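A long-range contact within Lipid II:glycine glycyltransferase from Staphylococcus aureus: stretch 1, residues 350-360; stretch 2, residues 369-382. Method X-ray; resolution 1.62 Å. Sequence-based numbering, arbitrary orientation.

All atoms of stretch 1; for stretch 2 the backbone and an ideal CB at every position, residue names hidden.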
ATOM      1  N   THR A 350       1.024 -11.403  -4.018  1.00 19.46           N
ATOM      2  CA  THR A 350       0.514 -11.495  -5.386  1.00 18.97           C
ATOM      3  C   THR A 350      -0.439 -10.377  -5.769  1.00 18.13           C
ATOM      4  O   THR A 350      -0.819 -10.265  -6.966  1.00 18.92           O
ATOM      5  CB  THR A 350      -0.182 -12.854  -5.636  1.00 21.53           C
ATOM      6  OG1 THR A 350      -1.290 -12.961  -4.738  1.00 23.71           O
ATOM      7  CG2 THR A 350       0.795 -14.001  -5.413  1.00 21.73           C
ATOM      8  N   THR A 351      -0.841  -9.543  -4.791  1.00 18.37           N
ATOM      9  CA  THR A 351      -1.603  -8.330  -5.036  1.00 18.18           C
ATOM     10  C   THR A 351      -0.993  -7.151  -4.287  1.00 18.87           C
ATOM     11  O   THR A 351      -0.417  -7.320  -3.233  1.00 17.83           O
ATOM     12  CB  THR A 351      -3.105  -8.449  -4.673  1.00 19.51           C
ATOM     13  OG1 THR A 351      -3.237  -8.933  -3.337  1.00 19.62           O
ATOM     14  CG2 THR A 351      -3.805  -9.404  -5.613  1.00 19.27           C
ATOM     15  N   TYR A 352      -1.152  -5.973  -4.853  1.00 19.37           N
ATOM     16  CA  TYR A 352      -0.622  -4.707  -4.338  1.00 18.07           C
ATOM     17  C   TYR A 352      -1.793  -3.725  -4.323  1.00 18.08           C
ATOM     18  O   TYR A 352      -2.341  -3.322  -5.357  1.00 17.20           O
ATOM     19  CB  TYR A 352       0.514  -4.235  -5.231  1.00 16.96           C
ATOM     20  CG  TYR A 352       1.227  -2.979  -4.839  1.00 15.43           C
ATOM     21  CD1 TYR A 352       0.780  -1.712  -5.254  1.00 15.45           C
ATOM     22  CD2 TYR A 352       2.405  -3.034  -4.120  1.00 15.76           C
ATOM     23  CE1 TYR A 352       1.462  -0.560  -4.916  1.00 16.57           C
ATOM     24  CE2 TYR A 352       3.094  -1.897  -3.780  1.00 17.37           C
ATOM     25  CZ  TYR A 352       2.636  -0.661  -4.190  1.00 16.85           C
ATOM     26  OH  TYR A 352       3.318   0.473  -3.859  1.00 19.03           O
ATOM     27  N   ASP A 353      -2.283  -3.420  -3.116  1.00 16.39           N
ATOM     28  CA  ASP A 353      -3.527  -2.709  -2.901  1.00 17.93           C
ATOM     29  C   ASP A 353      -3.249  -1.232  -2.614  1.00 17.51           C
ATOM     30  O   ASP A 353      -2.642  -0.856  -1.594  1.00 16.44           O
ATOM     31  CB  ASP A 353      -4.251  -3.413  -1.722  1.00 17.84           C
ATOM     32  CG  ASP A 353      -5.643  -2.928  -1.491  1.00 22.52           C
ATOM     33  OD1 ASP A 353      -6.032  -1.847  -1.957  1.00 21.42           O
ATOM     34  OD2 ASP A 353      -6.346  -3.651  -0.753  1.00 23.80           O
ATOM     35  N   PHE A 354      -3.720  -0.355  -3.511  1.00 17.00           N
ATOM     36  CA  PHE A 354      -3.590   1.083  -3.330  1.00 17.62           C
ATOM     37  C   PHE A 354      -4.623   1.715  -2.406  1.00 16.43           C
ATOM     38  O   PHE A 354      -4.619   2.930  -2.216  1.00 17.29           O
ATOM     39  CB  PHE A 354      -3.713   1.784  -4.685  1.00 17.65           C
ATOM     40  CG  PHE A 354      -2.467   1.738  -5.518  1.00 17.14           C
ATOM     41  CD1 PHE A 354      -2.243   0.688  -6.381  1.00 17.92           C
ATOM     42  CD2 PHE A 354      -1.601   2.823  -5.554  1.00 18.32           C
ATOM     43  CE1 PHE A 354      -1.116   0.658  -7.187  1.00 17.71           C
ATOM     44  CE2 PHE A 354      -0.463   2.805  -6.388  1.00 19.59           C
ATOM     45  CZ  PHE A 354      -0.237   1.732  -7.190  1.00 18.88           C
ATOM     46  N   GLY A 355      -5.548   0.905  -1.887  1.00 16.76           N
ATOM     47  CA  GLY A 355      -6.585   1.362  -0.989  1.00 17.18           C
ATOM     48  C   GLY A 355      -7.786   1.982  -1.696  1.00 16.67           C
ATOM     49  O   GLY A 355      -8.000   1.758  -2.881  1.00 17.46           O
ATOM     50  N   GLY A 356      -8.517   2.828  -0.960  1.00 16.65           N
ATOM     51  CA  GLY A 356      -9.866   3.177  -1.335  1.00 16.34           C
ATOM     52  C   GLY A 356     -10.061   4.083  -2.537  1.00 16.64           C
ATOM     53  O   GLY A 356      -9.214   4.912  -2.847  1.00 17.84           O
ATOM     54  N   THR A 357     -11.247   3.955  -3.094  1.00 16.98           N
ATOM     55  CA  THR A 357     -11.702   4.810  -4.198  1.00 17.40           C
ATOM     56  C   THR A 357     -13.204   4.763  -4.275  1.00 18.42           C
ATOM     57  O   THR A 357     -13.823   3.785  -3.917  1.00 17.58           O
ATOM     58  CB  THR A 357     -11.053   4.338  -5.525  1.00 18.01           C
ATOM     59  OG1 THR A 357     -11.286   5.335  -6.565  1.00 17.96           O
ATOM     60  CG2 THR A 357     -11.567   3.021  -5.990  1.00 18.87           C
ATOM     61  N   ASP A 358     -13.802   5.819  -4.868  1.00 18.23           N
ATOM     62  CA  ASP A 358     -15.063   5.708  -5.547  1.00 19.40           C
ATOM     63  C   ASP A 358     -14.889   5.127  -6.952  1.00 18.62           C
ATOM     64  O   ASP A 358     -13.812   5.183  -7.533  1.00 19.46           O
ATOM     65  CB  ASP A 358     -15.713   7.124  -5.701  1.00 19.50           C
ATOM     66  CG  ASP A 358     -16.204   7.715  -4.400  1.00 22.51           C
ATOM     67  OD1 ASP A 358     -16.607   6.975  -3.443  1.00 21.01           O
ATOM     68  OD2 ASP A 358     -16.265   8.984  -4.319  1.00 26.34           O
ATOM     69  N   ASN A 359     -15.963   4.532  -7.457  1.00 19.08           N
ATOM     70  CA  ASN A 359     -15.963   4.006  -8.830  1.00 19.63           C
ATOM     71  C   ASN A 359     -16.203   5.137  -9.840  1.00 21.30           C
ATOM     72  O   ASN A 359     -17.327   5.549  -9.981  1.00 20.96           O
ATOM     73  CB  ASN A 359     -17.040   2.963  -8.999  1.00 20.42           C
ATOM     74  CG  ASN A 359     -16.987   2.254 -10.367  1.00 23.69           C
ATOM     75  OD1 ASN A 359     -16.148   2.576 -11.194  1.00 25.47           O
ATOM     76  ND2 ASN A 359     -17.873   1.285 -10.595  1.00 25.55           N
ATOM     77  N   ASP A 360     -15.138   5.587 -10.492  1.00 23.98           N
ATOM     78  CA  ASP A 360     -15.182   6.578 -11.596  1.00 22.23           C
ATOM     79  C   ASP A 360     -15.946   7.823 -11.205  1.00 23.18           C
ATOM     80  O   ASP A 360     -16.961   8.184 -11.839  1.00 21.55           O
ATOM     81  CB  ASP A 360     -15.811   5.940 -12.804  1.00 21.68           C
ATOM     82  CG  ASP A 360     -15.667   6.813 -14.078  1.00 23.44           C
ATOM     83  OD1 ASP A 360     -14.645   7.479 -14.228  1.00 23.76           O
ATOM     84  OD2 ASP A 360     -16.633   6.828 -14.859  1.00 26.56           O
ATOM     85  N   UNK A 369      -9.137  12.715  -7.250  1.00 23.73           N
ATOM     86  CA  UNK A 369      -7.703  12.592  -7.378  1.00 23.46           C
ATOM     87  C   UNK A 369      -7.228  11.175  -7.063  1.00 22.74           C
ATOM     88  O   UNK A 369      -6.305  10.643  -7.713  1.00 22.59           O
ATOM     89  CB  UNK A 369      -7.008  13.599  -6.460  1.00 23.46           C
ATOM     90  N   UNK A 370      -7.898  10.537  -6.106  1.00 22.80           N
ATOM     91  CA  UNK A 370      -7.548   9.130  -5.808  1.00 20.04           C
ATOM     92  C   UNK A 370      -7.770   8.203  -6.991  1.00 19.53           C
ATOM     93  O   UNK A 370      -7.001   7.260  -7.215  1.00 19.71           O
ATOM     94  CB  UNK A 370      -8.367   8.625  -4.618  1.00 20.04           C
ATOM     95  N   UNK A 371      -8.856   8.449  -7.726  1.00 21.15           N
ATOM     96  CA  UNK A 371      -9.184   7.611  -8.888  1.00 20.22           C
ATOM     97  C   UNK A 371      -8.169   7.854 -10.004  1.00 22.46           C
ATOM     98  O   UNK A 371      -7.632   6.896 -10.567  1.00 21.20           O
ATOM     99  CB  UNK A 371     -10.602   7.899  -9.385  1.00 20.22           C
ATOM    100  N   UNK A 372      -7.885   9.136 -10.269  1.00 23.25           N
ATOM    101  CA  UNK A 372      -6.962   9.542 -11.335  1.00 25.20           C
ATOM    102  C   UNK A 372      -5.558   8.953 -11.146  1.00 25.40           C
ATOM    103  O   UNK A 372      -4.886   8.538 -12.110  1.00 25.50           O
ATOM    104  CB  UNK A 372      -6.875  11.068 -11.394  1.00 25.20           C
ATOM    105  N   UNK A 373      -5.114   8.942  -9.886  1.00 23.34           N
ATOM    106  CA  UNK A 373      -3.830   8.410  -9.468  1.00 24.47           C
ATOM    107  C   UNK A 373      -3.842   6.893  -9.588  1.00 22.08           C
ATOM    108  O   UNK A 373      -2.976   6.317 -10.232  1.00 21.43           O
ATOM    109  CB  UNK A 373      -3.503   8.838  -8.036  1.00 24.47           C
ATOM    110  N   UNK A 374      -4.804   6.223  -8.921  1.00 20.39           N
ATOM    111  CA  UNK A 374      -4.678   4.797  -8.777  1.00 19.96           C
ATOM    112  C   UNK A 374      -4.969   4.019 -10.085  1.00 19.93           C
ATOM    113  O   UNK A 374      -4.393   2.972 -10.302  1.00 19.67           O
ATOM    114  CB  UNK A 374      -5.620   4.327  -7.667  1.00 19.96           C
ATOM    115  N   UNK A 375      -5.807   4.600 -10.959  1.00 19.47           N
ATOM    116  CA  UNK A 375      -6.260   3.881 -12.147  1.00 19.82           C
ATOM    117  C   UNK A 375      -5.126   3.588 -13.168  1.00 19.15           C
ATOM    118  O   UNK A 375      -5.281   2.729 -13.991  1.00 19.67           O
ATOM    119  CB  UNK A 375      -7.364   4.692 -12.828  1.00 19.82           C
ATOM    120  N   UNK A 376      -4.008   4.310 -13.097  1.00 20.44           N
ATOM    121  CA  UNK A 376      -2.946   4.160 -14.109  1.00 21.47           C
ATOM    122  C   UNK A 376      -1.906   3.117 -13.793  1.00 21.05           C
ATOM    123  O   UNK A 376      -0.981   2.899 -14.561  1.00 20.90           O
ATOM    124  CB  UNK A 376      -2.235   5.500 -14.308  1.00 21.47           C
ATOM    125  N   UNK A 377      -2.042   2.451 -12.623  1.00 18.81           N
ATOM    126  CA  UNK A 377      -1.055   1.535 -12.135  1.00 18.98           C
ATOM    127  C   UNK A 377      -1.361   0.031 -12.337  1.00 21.15           C
ATOM    128  O   UNK A 377      -0.925  -0.834 -11.540  1.00 20.83           O
ATOM    129  CB  UNK A 377      -0.854   1.813 -10.644  1.00 18.98           C
ATOM    130  N   UNK A 378      -2.038  -0.315 -13.434  1.00 18.73           N
ATOM    131  CA  UNK A 378      -2.383  -1.682 -13.688  1.00 19.23           C
ATOM    132  C   UNK A 378      -3.373  -2.292 -12.679  1.00 19.08           C
ATOM    133  O   UNK A 378      -3.393  -3.506 -12.467  1.00 20.03           O
ATOM    134  CB  UNK A 378      -1.098  -2.512 -13.713  1.00 19.23           C
ATOM    135  N   UNK A 379      -4.225  -1.419 -12.179  1.00 20.60           N
ATOM    136  CA  UNK A 379      -5.175  -1.768 -11.140  1.00 21.03           C
ATOM    137  C   UNK A 379      -6.496  -2.225 -11.677  1.00 23.32           C
ATOM    138  O   UNK A 379      -6.951  -1.743 -12.733  1.00 21.63           O
ATOM    139  CB  UNK A 379      -5.395  -0.575 -10.207  1.00 21.03           C
ATOM    140  N   UNK A 380      -7.148  -3.123 -10.930  1.00 20.27           N
ATOM    141  CA  UNK A 380      -8.546  -3.388 -11.131  1.00 20.92           C
ATOM    142  C   UNK A 380      -9.324  -2.944  -9.923  1.00 20.17           C
ATOM    143  O   UNK A 380      -8.779  -2.845  -8.820  1.00 19.50           O
ATOM    144  CB  UNK A 380      -8.788  -4.871 -11.420  1.00 20.92           C
ATOM    145  N   UNK A 381     -10.574  -2.563 -10.156  1.00 20.89           N
ATOM    146  CA  UNK A 381     -11.445  -2.155  -9.063  1.00 19.87           C
ATOM    147  C   UNK A 381     -12.010  -3.363  -8.348  1.00 20.65           C
ATOM    148  O   UNK A 381     -12.669  -4.222  -8.962  1.00 21.66           O
ATOM    149  CB  UNK A 381     -12.580  -1.268  -9.579  1.00 19.87           C
ATOM    150  N   UNK A 382     -11.766  -3.414  -7.025  1.00 18.92           N
ATOM    151  CA  UNK A 382     -12.237  -4.477  -6.147  1.00 18.79           C
ATOM    152  C   UNK A 382     -13.400  -3.943  -5.340  1.00 19.58           C
ATOM    153  O   UNK A 382     -13.211  -3.085  -4.447  1.00 21.08           O
ATOM    154  CB  UNK A 382     -11.121  -4.987  -5.233  1.00 18.79           C
TER

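Stretch 2 enters as a helix running nearly antiparallel to strand 351-356 (166°), and after a turn it leaves as a strand. Position 369 has helical backbone angles and nothing of stretch 1 within reach, so almost any residue would fit; it is Gly369. At 370 the CA-to-CB bond points toward stretch 1, with the ideal CB 4.2 Å from Gly356 O. A medium-sized apolar chain would suit, and Leu370 brings CD1 to 4.0 Å from Gly356 O.

Position 371 faces the bend of Thr357 to Asp360, its ideal CB 3.9 Å from Thr357 OG1. The bend offers both backbone and polar groups, so a long polar chain or a large aromatic could follow it. Trp371 (chi1 t) lies along it: Thr357 OG1 sits at the ring edge, 3.6 Å from Trp371 CE3, while Asp360 CA packs over one face, 3.8 Å from the centroid of the five-membered ring. Position 372 is out of reach and undemanding; it is Ala372. From 373, CA-to-CB points sideways, so only a long chain could return to stretch 1. Phe373 does so, its face receiving the edge of Phe354 in an offset edge-to-face pair with planes at 84°.

At 374 the ideal CB lies 4.4 Å from Phe354 CB, and beyond it the carbonyls of Phe354 and Gly356 offer two acceptors. A long chain with an apolar stem and a donor tip is favoured, lysine or perhaps arginine. Lys374 meets both demands: CG packs 3.8 Å from Phe354 CB, and NZ donates to Phe354 O and Gly356 O, each at 2.8 Å, bridging the carbonyls on either side of Gly355.

Positions 375 and 376 carry no contact and tolerate many residues; they are Lys375 and Val376. At 377, which closes a type I turn begun at 374, the ideal CB is 3.5 Å from Phe354 CZ, favouring an apolar or aromatic chain. Trp377 has Phe354 CE2 over one face of its ring. The positive phi of 378 favours glycine, and Gly378 is found.

Position 379 points toward Phe354, and a small or branched chain would serve. Thr379 CG2 lies 3.7 Å from Phe354 CD1, while its OG1 donates to Lys374 O (2.8 Å). At 380 CA-to-CB points away, so many residues would do; Tyr380 is long enough that its OH comes to 4.2 Å from Thr351 CG2. Position 381 points toward stretch 1 near Thr357 and Asn359, suiting a branched apolar chain: Leu381 sets CD1 3.7 Å from Thr357 CG2 and CD2 3.6 Å from Asn359 CG. Position 382 is out of reach, without preference; it is Ser382.

Stretch 2, residues 369-382: GLWAFKKVWGTYLS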
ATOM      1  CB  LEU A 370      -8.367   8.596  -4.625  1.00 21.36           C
ATOM      2  CG  LEU A 370      -8.158   9.321  -3.301  1.00 22.74           C
ATOM      3  CD1 LEU A 370      -9.192   8.897  -2.273  1.00 24.11           C
ATOM      4  CD2 LEU A 370      -6.758   9.107  -2.771  1.00 25.67           C
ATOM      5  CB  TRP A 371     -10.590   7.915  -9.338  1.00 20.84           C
ATOM      6  CG  TRP A 371     -10.995   7.347 -10.647  1.00 21.53           C
ATOM      7  CD1 TRP A 371     -11.098   8.044 -11.830  1.00 24.68           C
ATOM      8  CD2 TRP A 371     -11.424   6.018 -10.927  1.00 21.73           C
ATOM      9  NE1 TRP A 371     -11.549   7.219 -12.815  1.00 23.77           N
ATOM     10  CE2 TRP A 371     -11.755   5.964 -12.293  1.00 24.55           C
ATOM     11  CE3 TRP A 371     -11.567   4.849 -10.156  1.00 21.00           C
ATOM     12  CZ2 TRP A 371     -12.225   4.807 -12.887  1.00 23.89           C
ATOM     13  CZ3 TRP A 371     -12.020   3.708 -10.749  1.00 22.80           C
ATOM     14  CH2 TRP A 371     -12.344   3.683 -12.113  1.00 25.14           C
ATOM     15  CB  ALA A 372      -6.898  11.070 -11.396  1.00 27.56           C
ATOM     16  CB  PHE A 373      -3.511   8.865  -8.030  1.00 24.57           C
ATOM     17  CG  PHE A 373      -2.543   7.995  -7.274  1.00 25.20           C
ATOM     18  CD1 PHE A 373      -1.338   7.604  -7.809  1.00 27.52           C
ATOM     19  CD2 PHE A 373      -2.814   7.669  -5.945  1.00 26.35           C
ATOM     20  CE1 PHE A 373      -0.442   6.824  -7.076  1.00 27.48           C
ATOM     21  CE2 PHE A 373      -1.935   6.904  -5.217  1.00 28.08           C
ATOM     22  CZ  PHE A 373      -0.738   6.495  -5.776  1.00 27.73           C
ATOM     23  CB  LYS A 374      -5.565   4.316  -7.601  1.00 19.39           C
ATOM     24  CG  LYS A 374      -5.098   4.932  -6.302  1.00 19.24           C
ATOM     25  CD  LYS A 374      -6.118   4.733  -5.159  1.00 18.24           C
ATOM     26  CE  LYS A 374      -5.755   5.520  -3.901  1.00 18.99           C
ATOM     27  NZ  LYS A 374      -6.433   5.016  -2.628  1.00 17.17           N
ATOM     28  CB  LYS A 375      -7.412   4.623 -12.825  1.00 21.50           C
ATOM     29  CG  LYS A 375      -7.054   5.928 -13.550  1.00 25.34           C
ATOM     30  CD  LYS A 375      -8.318   6.530 -14.136  1.00 27.48           C
ATOM     31  CE  LYS A 375      -8.015   7.457 -15.307  1.00 32.98           C
ATOM     32  NZ  LYS A 375      -9.271   7.902 -15.974  1.00 35.67           N
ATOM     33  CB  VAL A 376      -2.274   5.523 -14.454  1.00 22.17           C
ATOM     34  CG1 VAL A 376      -3.296   6.520 -14.958  1.00 23.98           C
ATOM     35  CG2 VAL A 376      -1.488   6.096 -13.297  1.00 20.97           C
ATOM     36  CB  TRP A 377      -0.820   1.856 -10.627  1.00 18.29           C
ATOM     37  CG  TRP A 377      -0.020   3.107 -10.508  1.00 17.63           C
ATOM     38  CD1 TRP A 377      -0.468   4.333 -10.206  1.00 19.72           C
ATOM     39  CD2 TRP A 377       1.398   3.230 -10.706  1.00 17.51           C
ATOM     40  NE1 TRP A 377       0.586   5.241 -10.201  1.00 22.00           N
ATOM     41  CE2 TRP A 377       1.738   4.581 -10.497  1.00 18.43           C
ATOM     42  CE3 TRP A 377       2.413   2.325 -11.072  1.00 18.64           C
ATOM     43  CZ2 TRP A 377       3.071   5.067 -10.656  1.00 19.48           C
ATOM     44  CZ3 TRP A 377       3.735   2.806 -11.182  1.00 18.70           C
ATOM     45  CH2 TRP A 377       4.026   4.187 -11.004  1.00 18.50           C
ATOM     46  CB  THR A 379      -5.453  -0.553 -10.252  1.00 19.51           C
ATOM     47  OG1 THR A 379      -5.739   0.599 -11.062  1.00 20.26           O
ATOM     48  CG2 THR A 379      -4.256  -0.249  -9.342  1.00 17.96           C
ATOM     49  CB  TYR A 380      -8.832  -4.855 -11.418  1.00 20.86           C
ATOM     50  CG  TYR A 380      -8.581  -5.789 -10.246  1.00 23.39           C
ATOM     51  CD1 TYR A 380      -7.340  -6.367 -10.095  1.00 26.32           C
ATOM     52  CD2 TYR A 380      -9.579  -6.098  -9.328  1.00 25.91           C
ATOM     53  CE1 TYR A 380      -7.056  -7.204  -9.066  1.00 30.16           C
ATOM     54  CE2 TYR A 380      -9.288  -6.997  -8.278  1.00 25.74           C
ATOM     55  CZ  TYR A 380      -8.013  -7.521  -8.177  1.00 28.65           C
ATOM     56  OH  TYR A 380      -7.597  -8.399  -7.175  1.00 34.48           O
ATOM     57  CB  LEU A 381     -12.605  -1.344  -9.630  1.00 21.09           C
ATOM     58  CG  LEU A 381     -13.646  -0.875  -8.657  1.00 23.18           C
ATOM     59  CD1 LEU A 381     -13.083   0.319  -7.927  1.00 24.70           C
ATOM     60  CD2 LEU A 381     -14.928  -0.562  -9.436  1.00 27.69           C
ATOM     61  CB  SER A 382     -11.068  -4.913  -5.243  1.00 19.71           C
ATOM     62  OG  SER A 382     -11.461  -5.992  -4.380  1.00 22.75           O
TER
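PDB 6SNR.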